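PDB 2GH9: maltose/maltodextrin-binding protein from Thermus thermophilus, which binds maltotriose as a periplasmic solute-binding protein, probably delivering the sugar to a membrane transporter. Local coordinates for residues E126-F134 against I249-G257; G233-K241 against F299-P307. All coordinates share one frame; numbering follows the deposited sequence.

Contact 1. Residues E126-F134 against I249-G257; sequences EPPRTWEEF and IAPFPVPPG. Unlike the reference sequence in segment 249-257: Val254 (reference Ala).
The indole of Trp131 lies with one face on the ring of Pro256, whose CD stands 3.7 Å from the centroid of the five-membered ring and only 12° off its normal, a CH-pi contact placed over the face. CG of Pro256 extends the overlap toward NE1 and CE2 of the indole. Further back, CB of Trp131 rests against the carbonyl oxygen of Val254, while the backbone beside it sits on Pro253, CB of the proline being 3.8 Å from Trp131 CA. The other corner of that proline, CG, touches Phe134 at CB and CG, so Pro253 is wedged into the first turn of helix 131-141. With CG anti to the backbone N (chi1 162°), the Phe134 ring is carried past this proline to Phe252, which turns its edge to the Phe134 face in a T-shaped pair, centroids 5.1 Å apart and planes at 67°. Phe149 and Phe162 continue the aromatic cluster, and Tyr206 and Phe198 meet the indole. Toward the edge strand 247-250, CB of Pro127 meets CB of Ala250 at 3.8 Å, both also touching Tyr119 of the neighbouring strand. The side-chain hydrogen bonds here stay within 126-134: Thr130 OG1, at the N-cap, accepts from Glu133 N at 3.2 Å, and Arg129 grips the Glu133 carboxylate side-on through NE and NH2. The proline-rich loop leaving the sheet is therefore joined to the helix start by an adhesion that is almost wholly apolar, with no hydrogen bond across it.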
ATOM      1  N   GLU A 126     -14.004  20.205   7.583  1.00 36.93           N
ATOM      2  CA  GLU A 126     -14.612  19.472   6.465  1.00 36.84           C
ATOM      3  C   GLU A 126     -13.646  19.360   5.288  1.00 36.33           C
ATOM      4  O   GLU A 126     -12.874  20.276   5.044  1.00 36.33           O
ATOM      5  CB  GLU A 126     -15.902  20.155   6.022  1.00 37.59           C
ATOM      6  CG  GLU A 126     -16.896  20.324   7.144  1.00 40.22           C
ATOM      7  CD  GLU A 126     -18.261  19.778   6.832  1.00 44.56           C
ATOM      8  OE1 GLU A 126     -18.655  19.753   5.636  1.00 47.83           O
ATOM      9  OE2 GLU A 126     -18.951  19.383   7.803  1.00 47.60           O
ATOM     10  N   PRO A 127     -13.706  18.242   4.538  1.00 35.73           N
ATOM     11  CA  PRO A 127     -12.695  18.035   3.499  1.00 35.35           C
ATOM     12  C   PRO A 127     -12.822  19.094   2.389  1.00 34.67           C
ATOM     13  O   PRO A 127     -13.928  19.531   2.074  1.00 33.49           O
ATOM     14  CB  PRO A 127     -13.012  16.627   2.967  1.00 35.44           C
ATOM     15  CG  PRO A 127     -14.458  16.409   3.279  1.00 35.94           C
ATOM     16  CD  PRO A 127     -14.700  17.152   4.574  1.00 35.57           C
ATOM     17  N   PRO A 128     -11.687  19.547   1.836  1.00 34.33           N
ATOM     18  CA  PRO A 128     -11.757  20.484   0.711  1.00 33.77           C
ATOM     19  C   PRO A 128     -12.487  19.854  -0.481  1.00 33.29           C
ATOM     20  O   PRO A 128     -12.208  18.707  -0.841  1.00 32.72           O
ATOM     21  CB  PRO A 128     -10.289  20.727   0.359  1.00 34.42           C
ATOM     22  CG  PRO A 128      -9.510  20.298   1.578  1.00 34.66           C
ATOM     23  CD  PRO A 128     -10.300  19.205   2.200  1.00 34.35           C
ATOM     24  N   ARG A 129     -13.409  20.605  -1.085  1.00 32.63           N
ATOM     25  CA  ARG A 129     -14.291  20.070  -2.124  1.00 31.92           C
ATOM     26  C   ARG A 129     -13.648  20.013  -3.512  1.00 30.83           C
ATOM     27  O   ARG A 129     -14.089  19.255  -4.371  1.00 30.50           O
ATOM     28  CB  ARG A 129     -15.535  20.929  -2.208  1.00 32.36           C
ATOM     29  CG  ARG A 129     -16.392  20.918  -0.953  1.00 32.47           C
ATOM     30  CD  ARG A 129     -17.498  21.937  -1.058  1.00 34.07           C
ATOM     31  NE  ARG A 129     -17.070  23.298  -0.719  1.00 36.31           N
ATOM     32  CZ  ARG A 129     -17.910  24.327  -0.610  1.00 37.74           C
ATOM     33  NH1 ARG A 129     -19.217  24.149  -0.805  1.00 39.91           N
ATOM     34  NH2 ARG A 129     -17.461  25.539  -0.298  1.00 37.84           N
ATOM     35  N   THR A 130     -12.633  20.844  -3.735  1.00 29.40           N
ATOM     36  CA  THR A 130     -11.975  20.949  -5.031  1.00 28.38           C
ATOM     37  C   THR A 130     -10.473  21.141  -4.828  1.00 27.83           C
ATOM     38  O   THR A 130     -10.002  21.409  -3.724  1.00 27.63           O
ATOM     39  CB  THR A 130     -12.506  22.190  -5.839  1.00 28.19           C
ATOM     40  OG1 THR A 130     -12.200  23.394  -5.115  1.00 26.60           O
ATOM     41  CG2 THR A 130     -13.990  22.109  -6.083  1.00 25.09           C
ATOM     42  N   TRP A 131      -9.733  21.030  -5.923  1.00 27.46           N
ATOM     43  CA  TRP A 131      -8.327  21.335  -5.932  1.00 27.50           C
ATOM     44  C   TRP A 131      -8.051  22.748  -5.428  1.00 27.27           C
ATOM     45  O   TRP A 131      -7.116  22.968  -4.682  1.00 27.22           O
ATOM     46  CB  TRP A 131      -7.737  21.195  -7.343  1.00 26.40           C
ATOM     47  CG  TRP A 131      -6.389  21.832  -7.414  1.00 26.31           C
ATOM     48  CD1 TRP A 131      -6.086  23.050  -7.954  1.00 25.46           C
ATOM     49  CD2 TRP A 131      -5.173  21.337  -6.830  1.00 25.17           C
ATOM     50  NE1 TRP A 131      -4.756  23.323  -7.772  1.00 25.51           N
ATOM     51  CE2 TRP A 131      -4.175  22.291  -7.085  1.00 24.48           C
ATOM     52  CE3 TRP A 131      -4.835  20.166  -6.119  1.00 25.80           C
ATOM     53  CZ2 TRP A 131      -2.860  22.123  -6.674  1.00 25.03           C
ATOM     54  CZ3 TRP A 131      -3.529  19.993  -5.716  1.00 24.72           C
ATOM     55  CH2 TRP A 131      -2.550  20.971  -5.996  1.00 26.40           C
ATOM     56  N   GLU A 132      -8.862  23.701  -5.865  1.00 27.86           N
ATOM     57  CA  GLU A 132      -8.580  25.120  -5.620  1.00 28.74           C
ATOM     58  C   GLU A 132      -8.780  25.435  -4.133  1.00 29.08           C
ATOM     59  O   GLU A 132      -8.011  26.172  -3.522  1.00 28.91           O
ATOM     60  CB  GLU A 132      -9.478  26.005  -6.505  1.00 28.82           C
ATOM     61  CG  GLU A 132      -9.143  25.995  -8.036  1.00 29.20           C
ATOM     62  CD  GLU A 132      -9.511  24.703  -8.790  1.00 30.24           C
ATOM     63  OE1 GLU A 132     -10.530  24.048  -8.450  1.00 30.58           O
ATOM     64  OE2 GLU A 132      -8.766  24.350  -9.751  1.00 29.89           O
ATOM     65  N   GLU A 133      -9.819  24.844  -3.565  1.00 29.25           N
ATOM     66  CA  GLU A 133     -10.112  24.964  -2.145  1.00 30.11           C
ATOM     67  C   GLU A 133      -9.031  24.300  -1.266  1.00 29.75           C
ATOM     68  O   GLU A 133      -8.668  24.822  -0.217  1.00 30.19           O
ATOM     69  CB  GLU A 133     -11.462  24.311  -1.871  1.00 30.62           C
ATOM     70  CG  GLU A 133     -12.288  25.007  -0.847  1.00 32.65           C
ATOM     71  CD  GLU A 133     -13.666  24.413  -0.746  1.00 31.44           C
ATOM     72  OE1 GLU A 133     -14.643  25.149  -0.979  1.00 35.89           O
ATOM     73  OE2 GLU A 133     -13.773  23.217  -0.446  1.00 33.17           O
ATOM     74  N   PHE A 134      -8.536  23.147  -1.713  1.00 29.88           N
ATOM     75  CA  PHE A 134      -7.443  22.426  -1.060  1.00 29.88           C
ATOM     76  C   PHE A 134      -6.166  23.236  -1.102  1.00 29.71           C
ATOM     77  O   PHE A 134      -5.500  23.386  -0.089  1.00 29.61           O
ATOM     78  CB  PHE A 134      -7.202  21.069  -1.748  1.00 28.85           C
ATOM     79  CG  PHE A 134      -5.847  20.454  -1.442  1.00 29.03           C
ATOM     80  CD1 PHE A 134      -5.640  19.741  -0.260  1.00 27.45           C
ATOM     81  CD2 PHE A 134      -4.800  20.560  -2.352  1.00 26.26           C
ATOM     82  CE1 PHE A 134      -4.403  19.183   0.022  1.00 27.71           C
ATOM     83  CE2 PHE A 134      -3.576  19.993  -2.081  1.00 26.99           C
ATOM     84  CZ  PHE A 134      -3.379  19.299  -0.887  1.00 27.16           C
ATOM     85  N   ILE A 249     -11.139  10.886   6.507  1.00 24.18           N
ATOM     86  CA  ILE A 249     -10.655  10.255   5.289  1.00 23.85           C
ATOM     87  C   ILE A 249     -11.481  10.778   4.122  1.00 23.37           C
ATOM     88  O   ILE A 249     -12.730  10.728   4.149  1.00 22.77           O
ATOM     89  CB  ILE A 249     -10.814   8.719   5.385  1.00 23.25           C
ATOM     90  CG1 ILE A 249      -9.926   8.188   6.519  1.00 24.99           C
ATOM     91  CG2 ILE A 249     -10.479   8.026   4.025  1.00 23.89           C
ATOM     92  CD1 ILE A 249     -10.357   6.862   7.097  1.00 25.31           C
ATOM     93  N   ALA A 250     -10.778  11.258   3.090  1.00 22.43           N
ATOM     94  CA  ALA A 250     -11.405  11.789   1.886  1.00 22.54           C
ATOM     95  C   ALA A 250     -10.546  11.429   0.663  1.00 22.09           C
ATOM     96  O   ALA A 250      -9.349  11.156   0.799  1.00 21.72           O
ATOM     97  CB  ALA A 250     -11.563  13.299   2.002  1.00 21.92           C
ATOM     98  N   PRO A 251     -11.162  11.414  -0.540  1.00 22.62           N
ATOM     99  CA  PRO A 251     -10.362  11.295  -1.753  1.00 22.19           C
ATOM    100  C   PRO A 251      -9.445  12.505  -1.883  1.00 22.15           C
ATOM    101  O   PRO A 251      -9.764  13.573  -1.400  1.00 20.27           O
ATOM    102  CB  PRO A 251     -11.385  11.248  -2.899  1.00 22.62           C
ATOM    103  CG  PRO A 251     -12.737  11.504  -2.297  1.00 23.26           C
ATOM    104  CD  PRO A 251     -12.610  11.534  -0.800  1.00 22.64           C
ATOM    105  N   PHE A 252      -8.299  12.315  -2.519  1.00 22.38           N
ATOM    106  CA  PHE A 252      -7.429  13.423  -2.806  1.00 22.62           C
ATOM    107  C   PHE A 252      -8.041  14.178  -3.979  1.00 22.55           C
ATOM    108  O   PHE A 252      -8.613  13.562  -4.840  1.00 22.71           O
ATOM    109  CB  PHE A 252      -6.019  12.957  -3.131  1.00 22.78           C
ATOM    110  CG  PHE A 252      -5.008  14.065  -3.057  1.00 22.83           C
ATOM    111  CD1 PHE A 252      -4.463  14.444  -1.826  1.00 23.83           C
ATOM    112  CD2 PHE A 252      -4.682  14.782  -4.174  1.00 22.15           C
ATOM    113  CE1 PHE A 252      -3.569  15.485  -1.745  1.00 23.18           C
ATOM    114  CE2 PHE A 252      -3.776  15.825  -4.099  1.00 23.26           C
ATOM    115  CZ  PHE A 252      -3.230  16.181  -2.889  1.00 22.20           C
ATOM    116  N   PRO A 253      -7.981  15.519  -3.973  1.00 22.70           N
ATOM    117  CA  PRO A 253      -8.445  16.265  -5.143  1.00 22.88           C
ATOM    118  C   PRO A 253      -7.719  15.931  -6.446  1.00 23.02           C
ATOM    119  O   PRO A 253      -6.543  15.558  -6.447  1.00 21.90           O
ATOM    120  CB  PRO A 253      -8.224  17.738  -4.767  1.00 23.06           C
ATOM    121  CG  PRO A 253      -7.443  17.759  -3.527  1.00 23.46           C
ATOM    122  CD  PRO A 253      -7.595  16.415  -2.867  1.00 23.05           C
ATOM    123  N   VAL A 254      -8.448  16.056  -7.548  1.00 22.89           N
ATOM    124  CA  VAL A 254      -7.902  15.782  -8.850  1.00 23.26           C
ATOM    125  C   VAL A 254      -6.951  16.927  -9.180  1.00 24.13           C
ATOM    126  O   VAL A 254      -7.313  18.102  -9.013  1.00 24.99           O
ATOM    127  CB  VAL A 254      -9.022  15.633  -9.906  1.00 23.20           C
ATOM    128  CG1 VAL A 254      -8.456  15.196 -11.279  1.00 22.98           C
ATOM    129  CG2 VAL A 254     -10.027  14.629  -9.423  1.00 19.95           C
ATOM    130  N   PRO A 255      -5.711  16.590  -9.603  1.00 24.98           N
ATOM    131  CA  PRO A 255      -4.745  17.653  -9.929  1.00 24.71           C
ATOM    132  C   PRO A 255      -5.257  18.511 -11.092  1.00 24.93           C
ATOM    133  O   PRO A 255      -6.011  18.014 -11.941  1.00 25.29           O
ATOM    134  CB  PRO A 255      -3.484  16.890 -10.343  1.00 24.78           C
ATOM    135  CG  PRO A 255      -3.677  15.484  -9.910  1.00 26.15           C
ATOM    136  CD  PRO A 255      -5.145  15.239  -9.789  1.00 24.83           C
ATOM    137  N   PRO A 256      -4.847  19.784 -11.134  1.00 24.63           N
ATOM    138  CA  PRO A 256      -5.254  20.669 -12.213  1.00 24.33           C
ATOM    139  C   PRO A 256      -4.626  20.227 -13.549  1.00 23.86           C
ATOM    140  O   PRO A 256      -3.451  19.862 -13.597  1.00 23.96           O
ATOM    141  CB  PRO A 256      -4.717  22.029 -11.761  1.00 24.94           C
ATOM    142  CG  PRO A 256      -3.538  21.694 -10.897  1.00 25.58           C
ATOM    143  CD  PRO A 256      -3.924  20.438 -10.188  1.00 24.96           C
ATOM    144  N   GLY A 257      -5.421  20.223 -14.616  1.00 23.61           N
ATOM    145  CA  GLY A 257      -4.966  19.759 -15.933  1.00 23.64           C
ATOM    146  C   GLY A 257      -5.198  18.278 -16.243  1.00 23.64           C
ATOM    147  O   GLY A 257      -5.084  17.868 -17.405  1.00 24.18           O
TER

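Contact 2. Residues G233-K241 against F299-P307; sequences GPWALGDYK and FNQAGGRIP. With GLC (alpha-D-glucopyranose), chain B; GLC (alpha-D-glucopyranose), chain C.
Over the centre of one face of the Arg305 guanidinium stands CB of Trp235, 3.3 Å from NH2, while O2 of the chain B glucose lies at the guanidinium edge, in its plane. The indole of Trp235 in turn offers one face to the sugar, C4 of the chain B glucose and C1 of the chain C glucose both lying toward its rim, and has CA of Gly233 against the opposite face. This orientation follows from a chi1 of 54°, which sets CG between the backbone N and the carbonyl carbon. Arg305 holds the chain B glucose with two bonds, NH2 to O2 at 2.9 Å and NH1 to O3 at 3.0 Å; salt bridges from NE to Glu13 and from NH1 to Glu113 position the arginine. An aromatic platform beneath a pyranose, with charged side chains gripping its hydroxyls, is the familiar sugar-binding scheme of periplasmic maltose-binding proteins. Behind this pocket the two segments pack closely through glycines: CA of Gly238 comes within 3.6 Å of CA of Gly303, the first residue to leave the helical conformation after helix 293-302. The extended side chain of Lys241 reaches the carboxyl end of that helix, where NZ donates to Gln301 O (2.9 Å) and Gly303 O (2.8 Å), lying above both carbonyl planes. A water accepts from the same NZ and lies 2.8 Å from Asn300 OD1, to which it may donate, and Asn300 ND2 binds Arg305 O at 3.0 Å.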
ATOM      1  N   GLY A 233      -2.091   6.045   3.920  1.00 19.10           N
ATOM      2  CA  GLY A 233      -3.028   4.953   3.964  1.00 19.22           C
ATOM      3  C   GLY A 233      -3.315   4.423   5.355  1.00 19.31           C
ATOM      4  O   GLY A 233      -2.723   4.876   6.351  1.00 19.45           O
ATOM      5  N   PRO A 234      -4.217   3.436   5.423  1.00 18.99           N
ATOM      6  CA  PRO A 234      -4.778   2.989   6.702  1.00 19.75           C
ATOM      7  C   PRO A 234      -3.764   2.307   7.638  1.00 19.94           C
ATOM      8  O   PRO A 234      -4.020   2.199   8.832  1.00 19.92           O
ATOM      9  CB  PRO A 234      -5.905   2.032   6.274  1.00 19.81           C
ATOM     10  CG  PRO A 234      -5.539   1.591   4.925  1.00 18.79           C
ATOM     11  CD  PRO A 234      -4.811   2.716   4.286  1.00 18.03           C
ATOM     12  N   TRP A 235      -2.640   1.864   7.088  1.00 19.93           N
ATOM     13  CA  TRP A 235      -1.518   1.364   7.878  1.00 20.51           C
ATOM     14  C   TRP A 235      -0.986   2.350   8.905  1.00 20.74           C
ATOM     15  O   TRP A 235      -0.263   1.937   9.820  1.00 21.73           O
ATOM     16  CB  TRP A 235      -0.338   0.941   6.971  1.00 19.97           C
ATOM     17  CG  TRP A 235       0.097   2.016   6.053  1.00 19.83           C
ATOM     18  CD1 TRP A 235       0.948   3.057   6.326  1.00 19.50           C
ATOM     19  CD2 TRP A 235      -0.333   2.186   4.709  1.00 18.40           C
ATOM     20  NE1 TRP A 235       1.067   3.870   5.209  1.00 20.87           N
ATOM     21  CE2 TRP A 235       0.288   3.351   4.208  1.00 17.48           C
ATOM     22  CE3 TRP A 235      -1.195   1.463   3.869  1.00 20.05           C
ATOM     23  CZ2 TRP A 235       0.106   3.786   2.896  1.00 19.09           C
ATOM     24  CZ3 TRP A 235      -1.369   1.896   2.569  1.00 19.10           C
ATOM     25  CH2 TRP A 235      -0.729   3.059   2.102  1.00 19.24           C
ATOM     26  N   ALA A 236      -1.287   3.641   8.723  1.00 21.35           N
ATOM     27  CA  ALA A 236      -0.773   4.722   9.575  1.00 21.41           C
ATOM     28  C   ALA A 236      -1.757   5.085  10.710  1.00 22.03           C
ATOM     29  O   ALA A 236      -1.391   5.790  11.649  1.00 21.90           O
ATOM     30  CB  ALA A 236      -0.490   5.959   8.712  1.00 20.15           C
ATOM     31  N   LEU A 237      -2.989   4.585  10.608  1.00 22.80           N
ATOM     32  CA  LEU A 237      -4.085   4.975  11.477  1.00 23.96           C
ATOM     33  C   LEU A 237      -3.948   4.485  12.905  1.00 25.29           C
ATOM     34  O   LEU A 237      -4.427   5.160  13.806  1.00 24.90           O
ATOM     35  CB  LEU A 237      -5.429   4.528  10.900  1.00 24.34           C
ATOM     36  CG  LEU A 237      -5.839   5.254   9.623  1.00 24.16           C
ATOM     37  CD1 LEU A 237      -7.201   4.807   9.086  1.00 22.94           C
ATOM     38  CD2 LEU A 237      -5.810   6.776   9.801  1.00 24.45           C
ATOM     39  N   GLY A 238      -3.291   3.337  13.105  1.00 25.68           N
ATOM     40  CA  GLY A 238      -3.015   2.819  14.440  1.00 26.59           C
ATOM     41  C   GLY A 238      -2.311   3.865  15.294  1.00 27.49           C
ATOM     42  O   GLY A 238      -2.757   4.171  16.403  1.00 26.64           O
ATOM     43  N   ASP A 239      -1.237   4.423  14.746  1.00 27.97           N
ATOM     44  CA  ASP A 239      -0.449   5.444  15.440  1.00 29.30           C
ATOM     45  C   ASP A 239      -1.172   6.780  15.547  1.00 29.40           C
ATOM     46  O   ASP A 239      -0.970   7.489  16.529  1.00 30.00           O
ATOM     47  CB  ASP A 239       0.911   5.627  14.780  1.00 29.69           C
ATOM     48  CG  ASP A 239       1.771   4.373  14.843  1.00 32.33           C
ATOM     49  OD1 ASP A 239       1.859   3.777  15.935  1.00 34.11           O
ATOM     50  OD2 ASP A 239       2.388   3.999  13.813  1.00 35.25           O
ATOM     51  N   TYR A 240      -2.034   7.106  14.574  1.00 29.73           N
ATOM     52  CA  TYR A 240      -2.910   8.289  14.678  1.00 29.80           C
ATOM     53  C   TYR A 240      -4.013   8.131  15.737  1.00 30.60           C
ATOM     54  O   TYR A 240      -4.320   9.102  16.453  1.00 30.62           O
ATOM     55  CB  TYR A 240      -3.553   8.687  13.324  1.00 28.81           C
ATOM     56  CG  TYR A 240      -2.586   8.918  12.173  1.00 27.91           C
ATOM     57  CD1 TYR A 240      -1.210   9.065  12.395  1.00 27.17           C
ATOM     58  CD2 TYR A 240      -3.052   9.009  10.862  1.00 26.20           C
ATOM     59  CE1 TYR A 240      -0.320   9.250  11.348  1.00 27.94           C
ATOM     60  CE2 TYR A 240      -2.166   9.211   9.800  1.00 28.23           C
ATOM     61  CZ  TYR A 240      -0.804   9.328  10.051  1.00 27.60           C
ATOM     62  OH  TYR A 240       0.089   9.520   9.025  1.00 27.36           O
ATOM     63  N   LYS A 241      -4.640   6.951  15.808  1.00 31.03           N
ATOM     64  CA  LYS A 241      -5.607   6.655  16.866  1.00 32.05           C
ATOM     65  C   LYS A 241      -4.909   6.735  18.235  1.00 32.98           C
ATOM     66  O   LYS A 241      -5.442   7.323  19.176  1.00 33.63           O
ATOM     67  CB  LYS A 241      -6.258   5.266  16.690  1.00 31.70           C
ATOM     68  CG  LYS A 241      -7.187   5.100  15.502  1.00 31.66           C
ATOM     69  CD  LYS A 241      -7.590   3.626  15.304  1.00 31.00           C
ATOM     70  CE  LYS A 241      -8.721   3.489  14.282  1.00 30.13           C
ATOM     71  NZ  LYS A 241      -9.148   2.075  14.040  1.00 28.90           N
ATOM     72  N   PHE A 299      -8.082  -6.275  14.058  1.00 23.10           N
ATOM     73  CA  PHE A 299      -6.970  -5.579  13.425  1.00 23.21           C
ATOM     74  C   PHE A 299      -7.412  -4.201  12.917  1.00 21.98           C
ATOM     75  O   PHE A 299      -6.695  -3.242  13.089  1.00 22.93           O
ATOM     76  CB  PHE A 299      -6.391  -6.440  12.296  1.00 22.54           C
ATOM     77  CG  PHE A 299      -5.060  -5.959  11.764  1.00 23.09           C
ATOM     78  CD1 PHE A 299      -3.906  -6.068  12.533  1.00 21.60           C
ATOM     79  CD2 PHE A 299      -4.954  -5.432  10.484  1.00 21.87           C
ATOM     80  CE1 PHE A 299      -2.682  -5.670  12.044  1.00 23.63           C
ATOM     81  CE2 PHE A 299      -3.689  -5.027   9.969  1.00 22.73           C
ATOM     82  CZ  PHE A 299      -2.569  -5.157  10.734  1.00 21.64           C
ATOM     83  N   ASN A 300      -8.585  -4.095  12.304  1.00 23.06           N
ATOM     84  CA  ASN A 300      -9.077  -2.801  11.822  1.00 23.06           C
ATOM     85  C   ASN A 300      -9.257  -1.833  12.969  1.00 23.70           C
ATOM     86  O   ASN A 300      -8.919  -0.653  12.871  1.00 23.18           O
ATOM     87  CB  ASN A 300     -10.393  -2.962  11.058  1.00 23.42           C
ATOM     88  CG  ASN A 300     -11.034  -1.608  10.676  1.00 22.97           C
ATOM     89  OD1 ASN A 300     -11.847  -1.092  11.407  1.00 22.71           O
ATOM     90  ND2 ASN A 300     -10.609  -1.027   9.558  1.00 20.90           N
ATOM     91  N   GLN A 301      -9.779  -2.344  14.077  1.00 23.74           N
ATOM     92  CA  GLN A 301     -10.070  -1.497  15.225  1.00 24.46           C
ATOM     93  C   GLN A 301      -8.796  -1.001  15.870  1.00 25.05           C
ATOM     94  O   GLN A 301      -8.718   0.170  16.230  1.00 25.81           O
ATOM     95  CB  GLN A 301     -10.995  -2.222  16.204  1.00 25.11           C
ATOM     96  CG  GLN A 301     -12.377  -2.487  15.586  1.00 24.90           C
ATOM     97  CD  GLN A 301     -13.066  -1.210  15.124  1.00 28.55           C
ATOM     98  OE1 GLN A 301     -13.150  -0.924  13.911  1.00 30.77           O
ATOM     99  NE2 GLN A 301     -13.565  -0.425  16.083  1.00 25.67           N
ATOM    100  N   ALA A 302      -7.774  -1.857  15.918  1.00 25.25           N
ATOM    101  CA  ALA A 302      -6.454  -1.488  16.446  1.00 24.78           C
ATOM    102  C   ALA A 302      -5.741  -0.464  15.568  1.00 25.07           C
ATOM    103  O   ALA A 302      -5.057   0.460  16.073  1.00 24.73           O
ATOM    104  CB  ALA A 302      -5.594  -2.720  16.554  1.00 25.64           C
ATOM    105  N   GLY A 303      -5.898  -0.637  14.256  1.00 24.37           N
ATOM    106  CA  GLY A 303      -5.225   0.194  13.264  1.00 24.00           C
ATOM    107  C   GLY A 303      -6.200   0.869  12.325  1.00 23.70           C
ATOM    108  O   GLY A 303      -6.760   1.935  12.648  1.00 23.98           O
ATOM    109  N   GLY A 304      -6.388   0.273  11.156  1.00 22.81           N
ATOM    110  CA  GLY A 304      -7.364   0.768  10.201  1.00 22.44           C
ATOM    111  C   GLY A 304      -7.467   0.147   8.824  1.00 21.88           C
ATOM    112  O   GLY A 304      -8.293   0.587   8.013  1.00 22.05           O
ATOM    113  N   ARG A 305      -6.656  -0.858   8.526  1.00 21.64           N
ATOM    114  CA  ARG A 305      -6.724  -1.512   7.212  1.00 21.80           C
ATOM    115  C   ARG A 305      -8.043  -2.286   7.102  1.00 22.28           C
ATOM    116  O   ARG A 305      -8.580  -2.756   8.101  1.00 23.11           O
ATOM    117  CB  ARG A 305      -5.531  -2.453   6.983  1.00 21.11           C
ATOM    118  CG  ARG A 305      -4.183  -1.781   7.180  1.00 20.66           C
ATOM    119  CD  ARG A 305      -3.096  -2.688   6.803  1.00 19.57           C
ATOM    120  NE  ARG A 305      -1.865  -2.437   7.546  1.00 18.62           N
ATOM    121  CZ  ARG A 305      -0.657  -2.399   7.008  1.00 16.86           C
ATOM    122  NH1 ARG A 305      -0.474  -2.573   5.696  1.00 19.91           N
ATOM    123  NH2 ARG A 305       0.387  -2.192   7.780  1.00 18.02           N
ATOM    124  N   ILE A 306      -8.572  -2.367   5.900  1.00 22.18           N
ATOM    125  CA  ILE A 306      -9.970  -2.785   5.713  1.00 22.96           C
ATOM    126  C   ILE A 306     -10.031  -4.293   5.484  1.00 23.13           C
ATOM    127  O   ILE A 306      -9.342  -4.796   4.611  1.00 23.47           O
ATOM    128  CB  ILE A 306     -10.614  -2.029   4.530  1.00 23.29           C
ATOM    129  CG1 ILE A 306     -10.395  -0.504   4.674  1.00 22.86           C
ATOM    130  CG2 ILE A 306     -12.136  -2.370   4.375  1.00 21.70           C
ATOM    131  CD1 ILE A 306     -10.700   0.053   6.085  1.00 22.33           C
ATOM    132  N   PRO A 307     -10.845  -5.028   6.269  1.00 23.55           N
ATOM    133  CA  PRO A 307     -11.005  -6.476   5.979  1.00 24.05           C
ATOM    134  C   PRO A 307     -11.389  -6.796   4.535  1.00 24.33           C
ATOM    135  O   PRO A 307     -12.164  -6.063   3.920  1.00 24.41           O
ATOM    136  CB  PRO A 307     -12.130  -6.900   6.932  1.00 24.03           C
ATOM    137  CG  PRO A 307     -11.974  -5.965   8.091  1.00 23.96           C
ATOM    138  CD  PRO A 307     -11.603  -4.634   7.465  1.00 23.47           C
TER
HETATM  139  C1  GLC B   1       4.865   0.306   7.015  1.00 20.95           C
HETATM  140  C2  GLC B   1       3.439  -0.175   6.756  1.00 18.57           C
HETATM  141  C3  GLC B   1       3.269  -0.498   5.285  1.00 16.80           C
HETATM  142  C4  GLC B   1       3.613   0.743   4.446  1.00 16.49           C
HETATM  143  C5  GLC B   1       5.046   1.224   4.727  1.00 18.76           C
HETATM  144  C6  GLC B   1       5.337   2.566   4.028  1.00 19.24           C
HETATM  145  O1  GLC B   1       5.749  -0.798   6.839  1.00 25.38           O
HETATM  146  O2  GLC B   1       3.121  -1.311   7.590  1.00 17.50           O
HETATM  147  O3  GLC B   1       1.941  -0.959   4.989  1.00 17.32           O
HETATM  148  O4  GLC B   1       3.609   0.382   3.076  1.00 17.46           O
HETATM  149  O5  GLC B   1       5.223   1.378   6.134  1.00 19.78           O
HETATM  150  O6  GLC B   1       6.658   3.052   4.335  1.00 20.67           O
HETATM  151  C1  GLC C   2       2.665   1.089   2.254  1.00 15.32           C
HETATM  152  C2  GLC C   2       1.856   0.072   1.471  1.00 15.94           C
HETATM  153  C3  GLC C   2       2.779  -0.647   0.461  1.00 16.40           C
HETATM  154  C4  GLC C   2       3.572   0.315  -0.410  1.00 18.11           C
HETATM  155  C5  GLC C   2       4.275   1.354   0.458  1.00 17.70           C
HETATM  156  C6  GLC C   2       4.945   2.428  -0.408  1.00 18.26           C
HETATM  157  O2  GLC C   2       1.303  -0.898   2.365  1.00 16.86           O
HETATM  158  O3  GLC C   2       2.024  -1.527  -0.344  1.00 16.48           O
HETATM  159  O4  GLC C   2       4.536  -0.416  -1.194  1.00 19.54           O
HETATM  160  O5  GLC C   2       3.336   1.985   1.359  1.00 14.21           O
HETATM  161  O6  GLC C   2       6.070   3.022   0.245  1.00 19.26           O
HETATM  162  O   HOH W   1     -11.118   1.499  12.081  1.00 32.26           O

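The centres of the two contacts lie about 23 Å apart, contact 2 nearer the middle of the chain and contact 1 toward its outside, about 21 Å from the centre. Their segments alternate along the sequence: 126-134, 233-241, 249-257, 299-307. Helix 237-242 is followed, after a short connection, by strand 247-250, an outer strand of the four-stranded sheet, so one short passage leads from the sugar pocket to the proline-rich loop. The two contacts touch where Ile249 CD1 packs on Leu237 CD1, 4.3 Å away. Contact 2 joins the turn and helix that follow strand 227-232 of the four-stranded sheet to strand 306-307 of the larger one, beside the bound sugar, whereas contact 1 flanks the four-stranded sheet.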